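Vacuolar aminopeptidase 1 (PDB 5JGF) removes N-terminal amino acids, preferably neutral or hydrophobic ones, from peptides in the yeast vacuole as a zinc-dependent dodecamer, and serves as major cargo of the cytoplasm-to-vacuole targeting pathway. Local coordinates at residues His39-Leu44 with Ala273-Ala278; Phe61-Asn66 with Gly310-Ser315; Lys77-Glu82 with Asp287-Val292; Val85-Ser90 with Thr333-Ser338; Thr386-Glu391 with Ser465-Phe470. All coordinates share one frame; numbering follows the deposited sequence.

Contact 1: residues His39-Leu44 with Ala273-Ala278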
# COMPACT_ATOMS: atom_id res chain seq x y z
N HIS D 39 9.06 -26.70 60.72
CA HIS D 39 9.82 -25.72 61.47
C HIS D 39 9.01 -25.03 62.56
O HIS D 39 9.29 -23.90 62.96
CB HIS D 39 10.45 -24.72 60.50
CG HIS D 39 11.60 -25.29 59.74
ND1 HIS D 39 12.89 -25.29 60.23
CD2 HIS D 39 11.65 -25.96 58.56
CE1 HIS D 39 13.68 -25.93 59.39
NE2 HIS D 39 12.95 -26.35 58.37
N ASN D 40 7.99 -25.74 63.02
CA ASN D 40 7.13 -25.29 64.10
C ASN D 40 6.31 -24.02 63.93
O ASN D 40 6.11 -23.27 64.88
CB ASN D 40 7.97 -25.20 65.38
CG ASN D 40 8.70 -26.49 65.68
OD1 ASN D 40 9.93 -26.55 65.62
ND2 ASN D 40 7.95 -27.54 65.99
N PHE D 41 5.84 -23.78 62.71
CA PHE D 41 4.97 -22.63 62.46
C PHE D 41 3.57 -23.23 62.61
O PHE D 41 3.29 -24.29 62.04
CB PHE D 41 5.14 -22.07 61.04
CG PHE D 41 6.30 -21.13 60.90
CD1 PHE D 41 7.61 -21.58 60.96
CD2 PHE D 41 6.07 -19.77 60.67
CE1 PHE D 41 8.68 -20.70 60.80
CE2 PHE D 41 7.14 -18.88 60.51
CZ PHE D 41 8.45 -19.35 60.58
N LYS D 42 2.71 -22.57 63.37
CA LYS D 42 1.36 -23.08 63.59
C LYS D 42 0.37 -22.60 62.53
O LYS D 42 0.25 -21.40 62.28
CB LYS D 42 0.89 -22.64 64.98
CG LYS D 42 -0.55 -23.00 65.32
CD LYS D 42 -0.92 -22.39 66.67
CE LYS D 42 -2.37 -22.62 67.03
NZ LYS D 42 -2.73 -21.88 68.28
N TYR D 43 -0.34 -23.54 61.92
CA TYR D 43 -1.32 -23.19 60.90
C TYR D 43 -2.59 -22.62 61.51
O TYR D 43 -3.13 -23.18 62.47
CB TYR D 43 -1.68 -24.40 60.04
CG TYR D 43 -2.86 -24.14 59.12
CD1 TYR D 43 -4.15 -24.52 59.47
CD2 TYR D 43 -2.68 -23.45 57.92
CE1 TYR D 43 -5.24 -24.23 58.65
CE2 TYR D 43 -3.75 -23.16 57.09
CZ TYR D 43 -5.03 -23.55 57.46
OH TYR D 43 -6.10 -23.26 56.63
N LEU D 44 -3.06 -21.51 60.95
CA LEU D 44 -4.28 -20.86 61.41
C LEU D 44 -5.26 -20.76 60.25
O LEU D 44 -4.90 -20.30 59.16
CB LEU D 44 -3.97 -19.45 61.92
CG LEU D 44 -2.98 -19.29 63.07
CD1 LEU D 44 -2.83 -17.81 63.40
CD2 LEU D 44 -3.47 -20.06 64.30
N ALA D 273 14.83 -18.18 53.43
CA ALA D 273 15.46 -17.16 54.25
C ALA D 273 14.67 -16.98 55.55
O ALA D 273 15.25 -16.87 56.63
CB ALA D 273 15.53 -15.84 53.50
N LEU D 274 13.34 -16.96 55.43
CA LEU D 274 12.49 -16.80 56.60
C LEU D 274 12.69 -17.95 57.59
O LEU D 274 12.79 -17.74 58.80
CB LEU D 274 11.01 -16.75 56.19
CG LEU D 274 10.03 -16.62 57.37
CD1 LEU D 274 10.17 -15.24 57.98
CD2 LEU D 274 8.60 -16.86 56.91
N ILE D 275 12.75 -19.17 57.06
CA ILE D 275 12.93 -20.36 57.89
C ILE D 275 14.30 -20.35 58.57
O ILE D 275 14.40 -20.65 59.77
CB ILE D 275 12.75 -21.66 57.05
CG1 ILE D 275 11.32 -22.17 57.20
CG2 ILE D 275 13.73 -22.74 57.50
CD1 ILE D 275 10.26 -21.16 56.86
N CYS D 276 15.35 -20.02 57.82
CA CYS D 276 16.69 -19.96 58.38
C CYS D 276 16.74 -18.91 59.48
O CYS D 276 17.36 -19.11 60.52
CB CYS D 276 17.71 -19.60 57.30
SG CYS D 276 18.01 -20.89 56.09
N TYR D 277 16.07 -17.79 59.23
CA TYR D 277 16.02 -16.69 60.19
C TYR D 277 15.23 -17.08 61.43
O TYR D 277 15.64 -16.81 62.56
CB TYR D 277 15.39 -15.46 59.52
CG TYR D 277 14.92 -14.39 60.47
CD1 TYR D 277 13.56 -14.25 60.76
CD2 TYR D 277 15.82 -13.51 61.08
CE1 TYR D 277 13.11 -13.26 61.63
CE2 TYR D 277 15.38 -12.52 61.95
CZ TYR D 277 14.02 -12.40 62.22
OH TYR D 277 13.59 -11.43 63.09
N ALA D 278 14.09 -17.74 61.21
CA ALA D 278 13.22 -18.17 62.30
C ALA D 278 13.90 -19.12 63.27
O ALA D 278 13.55 -19.16 64.46
CB ALA D 278 11.97 -18.83 61.72
O HOH W 1 13.10 -22.47 61.45

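Contact 2: residues Phe61-Asn66 with Gly310-Ser315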
# COMPACT_ATOMS: atom_id res chain seq x y z
N PHE D 61 3.40 -18.45 62.96
CA PHE D 61 2.18 -18.96 62.34
C PHE D 61 2.17 -18.78 60.83
O PHE D 61 3.07 -18.18 60.24
CB PHE D 61 0.95 -18.24 62.89
CG PHE D 61 0.98 -17.99 64.38
CD1 PHE D 61 1.70 -16.93 64.91
CD2 PHE D 61 0.27 -18.82 65.25
CE1 PHE D 61 1.72 -16.69 66.28
CE2 PHE D 61 0.28 -18.58 66.62
CZ PHE D 61 1.01 -17.52 67.14
N TYR D 62 1.12 -19.31 60.21
CA TYR D 62 0.91 -19.15 58.78
C TYR D 62 -0.53 -19.52 58.48
O TYR D 62 -1.16 -20.27 59.23
CB TYR D 62 1.87 -20.01 57.95
CG TYR D 62 1.56 -21.49 57.88
CD1 TYR D 62 1.98 -22.37 58.88
CD2 TYR D 62 0.88 -22.02 56.79
CE1 TYR D 62 1.73 -23.73 58.79
CE2 TYR D 62 0.62 -23.38 56.68
CZ TYR D 62 1.05 -24.23 57.69
OH TYR D 62 0.81 -25.58 57.58
N THR D 63 -1.07 -18.95 57.41
CA THR D 63 -2.43 -19.24 57.01
C THR D 63 -2.44 -19.38 55.49
O THR D 63 -1.49 -18.97 54.82
CB THR D 63 -3.42 -18.13 57.45
OG1 THR D 63 -4.76 -18.56 57.18
CG2 THR D 63 -3.14 -16.83 56.70
N ILE D 64 -3.51 -19.95 54.96
CA ILE D 64 -3.61 -20.15 53.52
C ILE D 64 -5.00 -19.77 53.05
O ILE D 64 -5.99 -20.01 53.73
CB ILE D 64 -3.34 -21.63 53.16
CG1 ILE D 64 -1.94 -22.03 53.62
CG2 ILE D 64 -3.48 -21.83 51.65
CD1 ILE D 64 -1.64 -23.50 53.45
N ARG D 65 -5.06 -19.16 51.87
CA ARG D 65 -6.33 -18.78 51.29
C ARG D 65 -6.43 -19.41 49.91
O ARG D 65 -5.48 -19.35 49.12
CB ARG D 65 -6.43 -17.25 51.15
CG ARG D 65 -7.70 -16.79 50.44
CD ARG D 65 -7.75 -15.28 50.30
NE ARG D 65 -7.81 -14.61 51.59
CZ ARG D 65 -7.82 -13.29 51.75
NH1 ARG D 65 -7.77 -12.49 50.69
NH2 ARG D 65 -7.89 -12.77 52.97
N ASN D 66 -7.57 -20.05 49.63
CA ASN D 66 -7.81 -20.67 48.32
C ASN D 66 -6.82 -21.78 47.98
O ASN D 66 -6.87 -22.34 46.88
CB ASN D 66 -7.75 -19.59 47.23
CG ASN D 66 -8.44 -20.00 45.95
OD1 ASN D 66 -9.65 -20.23 45.93
ND2 ASN D 66 -7.68 -20.10 44.86
N GLY D 310 -6.07 -8.80 46.95
CA GLY D 310 -7.01 -9.47 47.84
C GLY D 310 -6.74 -9.18 49.31
O GLY D 310 -7.53 -9.54 50.18
N GLY D 311 -5.59 -8.57 49.58
CA GLY D 311 -5.22 -8.17 50.93
C GLY D 311 -4.93 -9.17 52.04
O GLY D 311 -5.19 -8.87 53.20
N LEU D 312 -4.40 -10.35 51.72
CA LEU D 312 -4.10 -11.31 52.78
C LEU D 312 -3.07 -10.75 53.76
O LEU D 312 -3.16 -10.99 54.97
CB LEU D 312 -3.60 -12.63 52.19
CG LEU D 312 -3.25 -13.71 53.23
CD1 LEU D 312 -4.50 -14.03 54.07
CD2 LEU D 312 -2.73 -14.96 52.54
N LEU D 313 -2.10 -10.00 53.25
CA LEU D 313 -1.07 -9.41 54.10
C LEU D 313 -1.69 -8.48 55.14
O LEU D 313 -1.42 -8.61 56.34
CB LEU D 313 -0.07 -8.62 53.26
CG LEU D 313 0.93 -7.76 54.05
CD1 LEU D 313 1.86 -8.66 54.85
CD2 LEU D 313 1.73 -6.90 53.08
N GLU D 314 -2.50 -7.54 54.66
CA GLU D 314 -3.17 -6.59 55.53
C GLU D 314 -4.04 -7.32 56.55
O GLU D 314 -4.13 -6.92 57.71
CB GLU D 314 -4.03 -5.62 54.70
CG GLU D 314 -3.26 -4.78 53.68
CD GLU D 314 -3.17 -5.43 52.30
OE1 GLU D 314 -2.49 -6.46 52.15
OE2 GLU D 314 -3.80 -4.90 51.35
N SER D 315 -4.69 -8.38 56.10
CA SER D 315 -5.56 -9.17 56.98
C SER D 315 -4.76 -9.82 58.11
O SER D 315 -5.15 -9.75 59.27
CB SER D 315 -6.27 -10.26 56.18
OG SER D 315 -7.02 -11.10 57.04
O HOH W 2 -8.63 -10.01 53.12

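Contact 3: residues Lys77-Glu82 with Asp287-Val292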
# COMPACT_ATOMS: atom_id res chain seq x y z
N LYS D 77 6.78 -11.32 71.17
CA LYS D 77 6.03 -10.98 72.38
C LYS D 77 6.16 -9.50 72.71
O LYS D 77 5.22 -8.90 73.24
CB LYS D 77 6.55 -11.81 73.56
CG LYS D 77 5.93 -11.44 74.90
CD LYS D 77 6.53 -12.27 76.03
CE LYS D 77 6.00 -11.83 77.38
NZ LYS D 77 6.67 -12.56 78.50
N ASN D 78 7.30 -8.91 72.39
CA ASN D 78 7.54 -7.51 72.68
C ASN D 78 7.30 -6.56 71.52
O ASN D 78 7.71 -5.40 71.56
CB ASN D 78 8.97 -7.33 73.20
CG ASN D 78 9.22 -8.14 74.45
OD1 ASN D 78 8.41 -8.13 75.38
ND2 ASN D 78 10.35 -8.84 74.50
N TRP D 79 6.63 -7.04 70.48
CA TRP D 79 6.35 -6.20 69.32
C TRP D 79 5.37 -5.08 69.68
O TRP D 79 4.48 -5.26 70.51
CB TRP D 79 5.75 -7.03 68.18
CG TRP D 79 5.36 -6.20 66.98
CD1 TRP D 79 6.21 -5.64 66.06
CD2 TRP D 79 4.04 -5.79 66.61
NE1 TRP D 79 5.49 -4.92 65.14
CE2 TRP D 79 4.16 -4.99 65.45
CE3 TRP D 79 2.76 -6.03 67.14
CZ2 TRP D 79 3.05 -4.43 64.81
CZ3 TRP D 79 1.66 -5.47 66.51
CH2 TRP D 79 1.81 -4.67 65.35
N ARG D 80 5.55 -3.93 69.04
CA ARG D 80 4.66 -2.79 69.23
C ARG D 80 4.53 -2.11 67.88
O ARG D 80 5.42 -2.23 67.04
CB ARG D 80 5.21 -1.82 70.29
CG ARG D 80 6.59 -1.29 70.03
CD ARG D 80 7.18 -0.69 71.31
NE ARG D 80 8.56 -0.24 71.14
CZ ARG D 80 8.91 0.95 70.66
NH1 ARG D 80 7.98 1.83 70.31
NH2 ARG D 80 10.19 1.25 70.53
N ALA D 81 3.42 -1.42 67.67
CA ALA D 81 3.12 -0.74 66.41
C ALA D 81 4.28 0.02 65.78
O ALA D 81 4.51 -0.07 64.57
CB ALA D 81 1.94 0.20 66.60
N GLU D 82 5.01 0.78 66.59
CA GLU D 82 6.12 1.57 66.09
C GLU D 82 7.25 0.75 65.46
O GLU D 82 8.06 1.28 64.71
CB GLU D 82 6.68 2.45 67.22
CG GLU D 82 5.66 3.44 67.78
CD GLU D 82 4.61 2.80 68.70
OE1 GLU D 82 3.59 3.46 68.96
OE2 GLU D 82 4.81 1.65 69.17
N ASP D 287 11.01 -8.34 69.42
CA ASP D 287 10.09 -7.21 69.34
C ASP D 287 9.75 -6.93 67.87
O ASP D 287 9.32 -5.83 67.53
CB ASP D 287 10.69 -5.96 69.98
CG ASP D 287 11.99 -5.52 69.32
OD1 ASP D 287 12.54 -4.49 69.75
OD2 ASP D 287 12.46 -6.20 68.39
N LEU D 288 9.92 -7.93 67.02
CA LEU D 288 9.64 -7.77 65.60
C LEU D 288 8.42 -8.55 65.11
O LEU D 288 7.95 -9.48 65.76
CB LEU D 288 10.86 -8.20 64.78
CG LEU D 288 12.18 -7.47 65.04
CD1 LEU D 288 13.31 -8.17 64.30
CD2 LEU D 288 12.06 -6.02 64.60
N PHE D 289 7.93 -8.14 63.94
CA PHE D 289 6.80 -8.78 63.28
C PHE D 289 7.34 -8.95 61.85
O PHE D 289 7.54 -7.97 61.14
CB PHE D 289 5.57 -7.85 63.29
CG PHE D 289 4.27 -8.52 62.87
CD1 PHE D 289 3.05 -7.94 63.20
CD2 PHE D 289 4.27 -9.69 62.12
CE1 PHE D 289 1.85 -8.53 62.81
CE2 PHE D 289 3.07 -10.29 61.72
CZ PHE D 289 1.86 -9.70 62.06
N SER D 290 7.59 -10.20 61.46
CA SER D 290 8.14 -10.50 60.14
C SER D 290 7.22 -11.42 59.36
O SER D 290 6.53 -12.26 59.93
CB SER D 290 9.51 -11.19 60.30
OG SER D 290 10.39 -10.41 61.09
N THR D 291 7.22 -11.28 58.03
CA THR D 291 6.37 -12.13 57.22
C THR D 291 6.80 -12.26 55.77
O THR D 291 7.40 -11.35 55.20
CB THR D 291 4.90 -11.64 57.21
OG1 THR D 291 4.14 -12.44 56.29
CG2 THR D 291 4.82 -10.19 56.76
N VAL D 292 6.50 -13.42 55.20
CA VAL D 292 6.72 -13.67 53.79
C VAL D 292 5.32 -14.06 53.35
O VAL D 292 4.74 -15.02 53.87
CB VAL D 292 7.66 -14.85 53.51
CG1 VAL D 292 7.58 -15.22 52.02
CG2 VAL D 292 9.09 -14.48 53.87

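Contact 4: residues Val85-Ser90 with Thr333-Ser338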
# COMPACT_ATOMS: atom_id res chain seq x y z
N VAL D 85 6.32 -3.68 60.38
CA VAL D 85 6.38 -5.06 59.92
C VAL D 85 7.42 -5.19 58.81
O VAL D 85 7.52 -4.33 57.93
CB VAL D 85 5.01 -5.52 59.37
CG1 VAL D 85 5.06 -6.99 59.01
CG2 VAL D 85 3.91 -5.25 60.40
N GLY D 86 8.22 -6.26 58.88
CA GLY D 86 9.23 -6.52 57.87
C GLY D 86 8.60 -7.53 56.93
O GLY D 86 8.38 -8.68 57.32
N VAL D 87 8.31 -7.10 55.71
CA VAL D 87 7.61 -7.96 54.75
C VAL D 87 8.32 -8.29 53.44
O VAL D 87 9.02 -7.45 52.87
CB VAL D 87 6.27 -7.31 54.32
CG1 VAL D 87 5.51 -8.24 53.38
CG2 VAL D 87 5.43 -6.95 55.54
N ILE D 88 8.13 -9.52 52.97
CA ILE D 88 8.63 -9.91 51.66
C ILE D 88 7.40 -10.48 50.96
O ILE D 88 6.80 -11.45 51.43
CB ILE D 88 9.72 -11.00 51.68
CG1 ILE D 88 10.99 -10.47 52.34
CG2 ILE D 88 10.05 -11.40 50.23
CD1 ILE D 88 12.15 -11.46 52.29
N GLY D 89 7.02 -9.87 49.84
CA GLY D 89 5.87 -10.36 49.10
C GLY D 89 6.29 -10.86 47.74
O GLY D 89 7.00 -10.17 47.02
N SER D 90 5.85 -12.07 47.38
CA SER D 90 6.19 -12.66 46.09
C SER D 90 4.98 -13.41 45.55
O SER D 90 3.99 -13.60 46.26
CB SER D 90 7.36 -13.64 46.25
OG SER D 90 8.52 -12.99 46.74
N THR D 333 0.07 3.53 62.12
CA THR D 333 1.40 3.69 62.68
C THR D 333 2.24 2.48 62.31
O THR D 333 3.43 2.60 62.01
CB THR D 333 1.34 3.84 64.21
OG1 THR D 333 0.75 5.10 64.54
CG2 THR D 333 2.74 3.76 64.81
N VAL D 334 1.61 1.31 62.32
CA VAL D 334 2.30 0.07 61.98
C VAL D 334 2.89 0.13 60.57
O VAL D 334 4.09 -0.06 60.38
CB VAL D 334 1.34 -1.14 62.05
CG1 VAL D 334 2.03 -2.40 61.50
CG2 VAL D 334 0.89 -1.36 63.49
N TRP D 335 2.05 0.42 59.59
CA TRP D 335 2.51 0.49 58.21
C TRP D 335 3.45 1.65 57.93
O TRP D 335 4.37 1.51 57.12
CB TRP D 335 1.30 0.52 57.27
CG TRP D 335 0.57 -0.80 57.26
CD1 TRP D 335 -0.72 -1.03 57.63
CD2 TRP D 335 1.13 -2.07 56.90
NE1 TRP D 335 -1.01 -2.37 57.53
CE2 TRP D 335 0.11 -3.03 57.08
CE3 TRP D 335 2.38 -2.49 56.45
CZ2 TRP D 335 0.31 -4.39 56.83
CZ3 TRP D 335 2.58 -3.85 56.19
CH2 TRP D 335 1.55 -4.78 56.38
N ALA D 336 3.26 2.77 58.62
CA ALA D 336 4.14 3.91 58.41
C ALA D 336 5.57 3.54 58.80
O ALA D 336 6.53 4.10 58.28
CB ALA D 336 3.66 5.11 59.24
N ASN D 337 5.69 2.57 59.71
CA ASN D 337 7.00 2.13 60.18
C ASN D 337 7.46 0.80 59.56
O ASN D 337 8.43 0.21 60.03
CB ASN D 337 6.99 1.98 61.71
CG ASN D 337 7.00 3.31 62.42
OD1 ASN D 337 8.02 4.01 62.45
ND2 ASN D 337 5.86 3.68 63.00
N SER D 338 6.77 0.35 58.52
CA SER D 338 7.09 -0.92 57.88
C SER D 338 7.89 -0.80 56.58
O SER D 338 7.97 0.27 55.97
CB SER D 338 5.81 -1.69 57.57
OG SER D 338 5.02 -1.90 58.74

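Contact 5: residues Thr386-Glu391 with Ser465-Phe470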
# COMPACT_ATOMS: atom_id res chain seq x y z
N THR D 386 15.77 2.70 48.07
CA THR D 386 16.99 2.33 47.37
C THR D 386 18.16 2.46 48.35
O THR D 386 19.00 1.56 48.45
CB THR D 386 17.24 3.25 46.15
OG1 THR D 386 16.20 3.06 45.19
CG2 THR D 386 18.58 2.94 45.50
N ALA D 387 18.19 3.57 49.07
CA ALA D 387 19.25 3.81 50.05
C ALA D 387 19.24 2.75 51.14
O ALA D 387 20.29 2.25 51.55
CB ALA D 387 19.09 5.20 50.67
N LEU D 388 18.04 2.39 51.60
CA LEU D 388 17.91 1.38 52.65
C LEU D 388 18.46 0.03 52.22
O LEU D 388 19.18 -0.62 52.97
CB LEU D 388 16.44 1.24 53.06
CG LEU D 388 16.18 0.18 54.15
CD1 LEU D 388 15.07 0.65 55.06
CD2 LEU D 388 15.84 -1.15 53.51
N VAL D 389 18.13 -0.39 51.00
CA VAL D 389 18.61 -1.66 50.50
C VAL D 389 20.13 -1.64 50.29
O VAL D 389 20.82 -2.62 50.56
CB VAL D 389 17.91 -2.04 49.16
CG1 VAL D 389 18.64 -3.21 48.49
CG2 VAL D 389 16.47 -2.43 49.44
N GLU D 390 20.65 -0.51 49.82
CA GLU D 390 22.09 -0.42 49.59
C GLU D 390 22.84 -0.40 50.93
O GLU D 390 23.92 -0.98 51.04
CB GLU D 390 22.41 0.80 48.73
CG GLU D 390 21.67 0.73 47.38
CD GLU D 390 22.08 1.81 46.38
OE1 GLU D 390 22.18 2.99 46.75
OE2 GLU D 390 22.27 1.46 45.19
N GLU D 391 22.26 0.24 51.94
CA GLU D 391 22.90 0.29 53.26
C GLU D 391 22.83 -1.11 53.86
O GLU D 391 23.81 -1.61 54.42
CB GLU D 391 22.16 1.29 54.16
CG GLU D 391 22.62 1.30 55.62
CD GLU D 391 24.09 1.65 55.78
OE1 GLU D 391 24.53 2.65 55.17
OE2 GLU D 391 24.79 0.94 56.53
N SER D 465 16.98 -2.29 62.23
CA SER D 465 18.11 -1.48 62.67
C SER D 465 18.53 -0.45 61.62
O SER D 465 18.90 0.67 61.96
CB SER D 465 19.30 -2.37 63.00
OG SER D 465 20.42 -1.60 63.40
N VAL D 466 18.46 -0.83 60.35
CA VAL D 466 18.84 0.08 59.27
C VAL D 466 17.80 1.17 59.06
O VAL D 466 18.14 2.35 58.92
CB VAL D 466 19.04 -0.68 57.93
CG1 VAL D 466 19.26 0.31 56.80
CG2 VAL D 466 20.23 -1.61 58.04
N TYR D 467 16.52 0.79 59.03
CA TYR D 467 15.47 1.77 58.82
C TYR D 467 15.42 2.78 59.96
O TYR D 467 14.92 3.89 59.79
CB TYR D 467 14.11 1.07 58.66
CG TYR D 467 13.04 1.91 57.98
CD1 TYR D 467 13.37 2.83 56.98
CD2 TYR D 467 11.70 1.74 58.30
CE1 TYR D 467 12.39 3.56 56.32
CE2 TYR D 467 10.70 2.46 57.63
CZ TYR D 467 11.06 3.37 56.64
OH TYR D 467 10.08 4.07 55.98
N ASP D 468 15.95 2.41 61.12
CA ASP D 468 15.98 3.32 62.26
C ASP D 468 16.86 4.53 61.96
O ASP D 468 16.59 5.64 62.43
CB ASP D 468 16.53 2.63 63.51
CG ASP D 468 15.53 1.71 64.17
OD1 ASP D 468 14.31 1.90 63.96
OD2 ASP D 468 15.96 0.81 64.92
N GLU D 469 17.91 4.30 61.17
CA GLU D 469 18.85 5.35 60.80
C GLU D 469 18.24 6.45 59.93
O GLU D 469 18.81 7.52 59.80
CB GLU D 469 20.07 4.75 60.07
CG GLU D 469 20.92 3.79 60.91
CD GLU D 469 21.37 4.42 62.22
OE1 GLU D 469 21.46 5.66 62.30
OE2 GLU D 469 21.66 3.69 63.19
N PHE D 470 17.08 6.17 59.34
CA PHE D 470 16.42 7.16 58.51
C PHE D 470 15.46 8.00 59.33
O PHE D 470 14.93 7.49 60.35
CB PHE D 470 15.66 6.47 57.37
CG PHE D 470 16.56 5.83 56.35
CD1 PHE D 470 17.23 4.65 56.63
CD2 PHE D 470 16.75 6.43 55.10
CE1 PHE D 470 18.08 4.07 55.70
CE2 PHE D 470 17.61 5.85 54.16
CZ PHE D 470 18.27 4.67 54.46

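Contact 1: residues His39-Leu44 with Ala273-Ala278
Two side chains of the turn, His39 and Phe41, meet the last turns of helix 261-278 in unlike ways. The buried, closely packed side belongs to Phe41, which brings its ring edge up to the helix, with CZ 3.7 Å from Ala278 CB near the ring plane. Around this point the fit is slacker: Phe41 CE1 stands 4.3 Å from Ile275 CD1, and Phe41 CE2 is 4.4 Å from Leu274 CD2. His39 forms the partly exposed side. Ile275 CG2 covers one face of its imidazole, sitting over the centre, 3.7 Å from the ring centroid and 8° off the ring normal, a CH-pi contact in which the two side chains cross at about a right angle. At ND1 the same ring meets solvent: a water donates to Ile275 O at 2.8 Å and accepts a weak bond from His39 ND1, so the helix carbonyl and the ring are joined through water and not directly. Asn40, at positive phi, is the C-prime residue of the Schellman motif that ends helix 25-38, and Phe41, right after it, points toward helix 261-278. Phe41 also rests on Lys60 and Tyr62 of strand 58-65 and on Ile74 of strand 69-76, where Leu274 and Ala278 join it. Leu274 and Tyr277 in turn reach helix 448-468, which packs beside helix 261-278.

Contact 2: residues Phe61-Asn66 with Gly310-Ser315
Gly310 O is gripped twice from the Arg65 guanidinium, once directly and once through water. Arg65 NH1 donates to it at 3.0 Å with an N-H...O angle of 154°; the oxygen lies in the guanidinium plane, while the nitrogen stands 56° above the plane of the carbonyl. A water accepts from Arg65 NH2 at 2.9 Å and donates to the same Gly310 O at 3.2 Å. The arginine chain is extended through chi1 and chi2, and a bend at chi3 (-64°) turns NE aside. Leu312, the first residue of helix 312-324, lies over one face of the guanidinium: its CB is above the centre, and CD1 comes 3.8 Å from Arg65 NH2. The same methyl, Leu312 CD1, reaches Thr63 CG2 at 4.1 Å, so one leucine covers two strand residues. Other bonds complete the hold on Arg65, NH2 forming a salt bridge with Glu46 and NH1 donating to Arg305 O, while Gly424 of a neighbouring subunit packs against the side chain. An alanine in place of Arg65 would probably leave Glu46 without its cationic mate and Gly310 O without its direct donor. A buried charge is thus met by the Glu46 carboxylate and the carbonyls of Gly310 and Arg305, with Leu312 over one face, tying strand 58-65 to the start of helix 312-324.

Contact 3: residues Lys77-Glu82 with Asp287-Val292
The indole of Trp79 has Phe289 on one face and backbone on the other. Phe289 CB lies over the five-membered ring, 3.7 Å from its centroid, and the Phe289 ring then turns its edge to the six-membered ring in a T-shaped stack, with centroids 5.2 Å apart and planes at 87°. On the opposite face Ala81 N stands above the rim. At the indole edge Asp287 O approaches Trp79 CD1 at 3.4 Å, close to the ring plane. The same oxygen receives a CA-H...O contact from Trp79 CA at 3.5 Å. Ser321 and Phe324 of helix 312-324 also touch the indole, whose CG is anti to the backbone N (chi1 177°). Trp79 NE1 is satisfied by Gly84 O. Farther out, Asn78 O meets Asp287 CB at 3.4 Å. With no direct hydrogen bond between the two segments, aromatic and C-H contacts carry the join, and Asp287 O, buried without a hydrogen-bond partner, is probably a small polar cost.

Contact 4: residues Val85-Ser90 with Thr333-Ser338
Val85 CG2 and Val334 CG1 meet at 3.6 Å as the two side chains cross, forming the apolar centre of this contact. Beside them Trp335 brings CZ3 to 4.3 Å from Val85 CB, and Val87 CG2 lies near the plane of the indole at its edge. Leu313 and Val317 of helix 312-324 also pack on Trp335. The polar edge centres on Ser338, whose OG lies beside its own backbone N (chi1 -56°). Val85 N donates to Ser338 OG at 2.7 Å, and Ser338 OG in turn donates to Val334 O at 2.6 Å. Val334 O is also reached by Asn337 N, from the other face of its plane. An alanine in place of Ser338 would probably leave Val85 N without this acceptor and take one of the two donors from Val334 O. Asn337 ND2 bonds to Thr333 O and to Lys47 O of a neighbouring subunit. One hydroxyl, both acceptor and donor, therefore links the N-H of Val85 to the last turn of helix 331-336 within a buried apolar setting.

Contact 5: residues Thr386-Glu391 with Ser465-Phe470
Leu388 and Tyr467 each hold CG anti to the backbone N (chi1 179° and -161°), which sets each CG beside its own carbonyl carbon. The chi2 of Leu388, 145°, departs from a staggered value and places CD1 against the tyrosine: Leu388 CD1 lies 3.4 Å from Tyr467 CD1, a tight approach in which the side chains cross at about a right angle. Phe470 instead has CG beside its backbone N, anti to the carbonyl carbon, and its CZ lies 3.7 Å from Leu388 N. Ala387 CB meets the same ring near its plane, 3.8 Å from Phe470 CE2. Toward the other end Val466 CG1 rests 3.7 Å from Glu391 CG and 4.1 Å from Leu388 CG, so the aliphatic part of the glutamate joins the apolar seam. The Glu391 carboxylate turns to other partners, in salt bridges with Arg394 and Arg395 of its own helix and with Lys141 of a neighbouring subunit. Ile148 of that subunit also packs on Phe470, the last modelled residue. Leu388 and Tyr467 both reach Ile339 of strand 339-347, and Leu388 touches Ile428 of strand 426-434. Ala387, Leu388 and Glu391 of helix 383-396 thus meet Val466 and Tyr467 of helix 448-468, and Phe470 just after them, in a helix-helix seam over the mixed sheet, consistent with the alpha/beta fold of the M18 peptidases.

In the fold
Contacts 1 to 4 all reach the mixed nine-stranded sheet. Strand 289-295 shows its two faces: Val292 meets Leu274 of contact 1, whereas Thr291 meets Leu313 of contact 2, which also packs on Trp335 and Val87 of contact 4. Contacts 3 and 4 join through backbone bonds between neighbouring strands. Contacts 1, 2, 4 and 5 are buried; contact 3 is only partly so, at a loop end of the sheet. Contact 2 sets a buried arginine among partners across the contact, while the Glu391 carboxylate of contact 5 turns outside it. Contact 4 holds a serine hydroxyl that both accepts and donates, contact 3 an aromatic stack; contacts 1 and 5 rest on apolar packing. Contact 5, farthest from the chain centre, shares a neighbouring subunit with contact 4.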